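Local atomic coordinates of putative transcriptional regulator (Salmonella typhimurium, PDB entry 1YYV), a protein that probably binds DNA and regulates transcription as a dimeric winged helix-turn-helix factor of the HxlR family. Residues V28-V32 with A72-F78. Sequence-based numbering, arbitrary orientation.
Sequences VLKHV and ALEQDGF
In this HxlR-type winged helix-turn-helix fold, helix 25-33 packs against the C-terminal end of helix 66-76, just before the first wing strand. The short axes of 28-32 and 72-76 approach to 10.1 Å and cross at -131°, with CA atoms 6.5 Å apart for His31 and Ala72 and 7.3 Å for Val28 and Asp76. His31 (chi1 m, chi2 158°) reaches across so that ND1 donates to OD2 of Asp76 (m, chi2 -8°), 2.9 Å and nearly straight at 167°. OD1 forms a salt bridge with Arg124 of the second subunit, tying this buried acid to the dimer interface. Small Ala72 places CB over one face of the His31 ring, a CH-pi contact 3.6 Å from its centroid and 4° off the normal. Gly77, at phi 106°, is first to leave helical angles, in a Schellman motif with Phe78 N 3.0 Å from Leu73 O; a side chain there would strike the preceding carbonyl. Phe78 (m, chi2 -44°) turns toward helix 25-33. On the interface's apolar side, beta-branched Val28 (t) and Val32 (m) offer compact methyls: Val28 CG1 meets the ring edge, 4.0 Å from Phe78 CZ, while Val32 CG1 lies 4.0 Å from Leu73 CD2 (Leu73 is mt) and 3.5 Å from Phe78 CE2.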
ATOM      1  N   VAL A  28       2.626   9.310   2.710  1.00 37.32           N
ATOM      2  CA  VAL A  28       3.621   8.468   2.034  1.00 36.48           C
ATOM      3  C   VAL A  28       3.055   7.094   1.721  1.00 35.98           C
ATOM      4  O   VAL A  28       3.214   6.603   0.632  1.00 37.48           O
ATOM      5  CB  VAL A  28       4.894   8.326   2.874  1.00 36.36           C
ATOM      6  CG1 VAL A  28       5.943   7.407   2.161  1.00 34.40           C
ATOM      7  CG2 VAL A  28       5.425   9.740   3.280  1.00 33.59           C
ATOM      8  N   LEU A  29       2.365   6.484   2.661  1.00 36.68           N
ATOM      9  CA  LEU A  29       1.751   5.174   2.415  1.00 37.13           C
ATOM     10  C   LEU A  29       0.729   5.210   1.264  1.00 37.62           C
ATOM     11  O   LEU A  29       0.765   4.369   0.410  1.00 35.92           O
ATOM     12  CB  LEU A  29       1.157   4.612   3.703  1.00 37.08           C
ATOM     13  CG  LEU A  29       0.223   3.431   3.512  1.00 38.01           C
ATOM     14  CD1 LEU A  29       1.026   2.153   3.354  1.00 37.84           C
ATOM     15  CD2 LEU A  29      -0.804   3.348   4.649  1.00 39.26           C
ATOM     16  N   LYS A  30      -0.146   6.213   1.260  1.00 39.54           N
ATOM     17  CA  LYS A  30      -1.059   6.464   0.163  1.00 42.34           C
ATOM     18  C   LYS A  30      -0.321   6.634  -1.201  1.00 42.58           C
ATOM     19  O   LYS A  30      -0.675   5.997  -2.219  1.00 42.90           O
ATOM     20  CB  LYS A  30      -1.915   7.715   0.464  1.00 41.65           C
ATOM     21  CG  LYS A  30      -2.969   7.948  -0.624  1.00 45.99           C
ATOM     22  CD  LYS A  30      -3.845   9.228  -0.486  1.00 45.63           C
ATOM     23  CE  LYS A  30      -5.322   8.854  -0.190  1.00 53.44           C
ATOM     24  NZ  LYS A  30      -6.448   9.779  -0.730  1.00 52.44           N
ATOM     25  N   HIS A  31       0.695   7.487  -1.240  1.00 41.83           N
ATOM     26  CA  HIS A  31       1.414   7.672  -2.510  1.00 41.99           C
ATOM     27  C   HIS A  31       2.006   6.386  -3.063  1.00 41.49           C
ATOM     28  O   HIS A  31       1.946   6.163  -4.270  1.00 41.05           O
ATOM     29  CB  HIS A  31       2.490   8.760  -2.410  1.00 40.88           C
ATOM     30  CG  HIS A  31       1.938  10.092  -1.987  1.00 43.16           C
ATOM     31  ND1 HIS A  31       2.713  11.083  -1.405  1.00 42.50           N
ATOM     32  CD2 HIS A  31       0.677  10.588  -2.054  1.00 40.69           C
ATOM     33  CE1 HIS A  31       1.952  12.136  -1.158  1.00 42.55           C
ATOM     34  NE2 HIS A  31       0.714  11.852  -1.518  1.00 43.75           N
ATOM     35  N   VAL A  32       2.565   5.536  -2.200  1.00 41.37           N
ATOM     36  CA  VAL A  32       3.357   4.395  -2.717  1.00 41.22           C
ATOM     37  C   VAL A  32       2.483   3.172  -2.964  1.00 42.03           C
ATOM     38  O   VAL A  32       2.911   2.169  -3.555  1.00 41.99           O
ATOM     39  CB  VAL A  32       4.667   4.088  -1.861  1.00 41.10           C
ATOM     40  CG1 VAL A  32       5.456   5.364  -1.597  1.00 37.15           C
ATOM     41  CG2 VAL A  32       4.357   3.356  -0.527  1.00 40.44           C
ATOM     42  N   ALA A  72       3.862  13.421  -6.697  1.00 40.70           N
ATOM     43  CA  ALA A  72       3.867  13.043  -5.277  1.00 41.28           C
ATOM     44  C   ALA A  72       5.078  12.157  -4.939  1.00 41.89           C
ATOM     45  O   ALA A  72       5.696  12.321  -3.898  1.00 42.43           O
ATOM     46  CB  ALA A  72       2.537  12.370  -4.864  1.00 40.68           C
ATOM     47  N   LEU A  73       5.438  11.254  -5.841  1.00 42.83           N
ATOM     48  CA  LEU A  73       6.588  10.382  -5.634  1.00 43.00           C
ATOM     49  C   LEU A  73       7.916  11.103  -5.739  1.00 44.42           C
ATOM     50  O   LEU A  73       8.861  10.748  -5.026  1.00 44.44           O
ATOM     51  CB  LEU A  73       6.547   9.172  -6.582  1.00 42.06           C
ATOM     52  CG  LEU A  73       5.401   8.149  -6.397  1.00 40.80           C
ATOM     53  CD1 LEU A  73       5.362   7.080  -7.529  1.00 37.97           C
ATOM     54  CD2 LEU A  73       5.493   7.456  -5.041  1.00 38.97           C
ATOM     55  N   GLU A  74       7.998  12.114  -6.604  1.00 45.77           N
ATOM     56  CA  GLU A  74       9.227  12.904  -6.734  1.00 47.84           C
ATOM     57  C   GLU A  74       9.475  13.785  -5.514  1.00 48.10           C
ATOM     58  O   GLU A  74      10.612  13.846  -4.997  1.00 47.97           O
ATOM     59  CB  GLU A  74       9.244  13.758  -8.012  1.00 47.78           C
ATOM     60  CG  GLU A  74      10.518  14.630  -8.117  1.00 49.83           C
ATOM     61  CD  GLU A  74      10.526  15.634  -9.267  1.00 51.40           C
ATOM     62  OE1 GLU A  74       9.448  15.902  -9.885  1.00 55.26           O
ATOM     63  OE2 GLU A  74      11.636  16.174  -9.532  1.00 55.45           O
ATOM     64  N   GLN A  75       8.425  14.450  -5.028  1.00 49.17           N
ATOM     65  CA  GLN A  75       8.611  15.312  -3.865  1.00 51.03           C
ATOM     66  C   GLN A  75       8.809  14.541  -2.570  1.00 50.26           C
ATOM     67  O   GLN A  75       9.362  15.106  -1.621  1.00 50.94           O
ATOM     68  CB  GLN A  75       7.607  16.486  -3.751  1.00 51.35           C
ATOM     69  CG  GLN A  75       6.144  16.134  -3.842  1.00 54.22           C
ATOM     70  CD  GLN A  75       5.287  17.285  -4.411  1.00 54.17           C
ATOM     71  OE1 GLN A  75       5.762  18.099  -5.210  1.00 55.30           O
ATOM     72  NE2 GLN A  75       4.002  17.315  -4.027  1.00 57.63           N
ATOM     73  N   ASP A  76       8.417  13.257  -2.557  1.00 48.98           N
ATOM     74  CA  ASP A  76       8.740  12.346  -1.460  1.00 47.97           C
ATOM     75  C   ASP A  76      10.216  11.934  -1.508  1.00 46.79           C
ATOM     76  O   ASP A  76      10.793  11.593  -0.503  1.00 46.95           O
ATOM     77  CB  ASP A  76       7.831  11.111  -1.486  1.00 48.13           C
ATOM     78  CG  ASP A  76       6.410  11.397  -0.932  1.00 51.16           C
ATOM     79  OD1 ASP A  76       6.182  12.502  -0.388  1.00 52.90           O
ATOM     80  OD2 ASP A  76       5.506  10.522  -1.052  1.00 52.92           O
ATOM     81  N   GLY A  77      10.838  11.992  -2.682  1.00 45.45           N
ATOM     82  CA  GLY A  77      12.269  11.719  -2.784  1.00 43.07           C
ATOM     83  C   GLY A  77      12.578  10.375  -3.414  1.00 42.23           C
ATOM     84  O   GLY A  77      13.714   9.866  -3.281  1.00 41.63           O
ATOM     85  N   PHE A  78      11.584   9.804  -4.105  1.00 40.64           N
ATOM     86  CA  PHE A  78      11.708   8.465  -4.639  1.00 40.47           C
ATOM     87  C   PHE A  78      12.113   8.467  -6.117  1.00 42.09           C
ATOM     88  O   PHE A  78      12.555   7.429  -6.642  1.00 42.91           O
ATOM     89  CB  PHE A  78      10.400   7.670  -4.456  1.00 39.57           C
ATOM     90  CG  PHE A  78       9.916   7.579  -3.018  1.00 38.60           C
ATOM     91  CD1 PHE A  78      10.808   7.298  -1.965  1.00 39.11           C
ATOM     92  CD2 PHE A  78       8.574   7.742  -2.722  1.00 36.82           C
ATOM     93  CE1 PHE A  78      10.364   7.193  -0.660  1.00 37.62           C
ATOM     94  CE2 PHE A  78       8.115   7.631  -1.418  1.00 35.49           C
ATOM     95  CZ  PHE A  78       9.007   7.366  -0.384  1.00 37.61           C
TER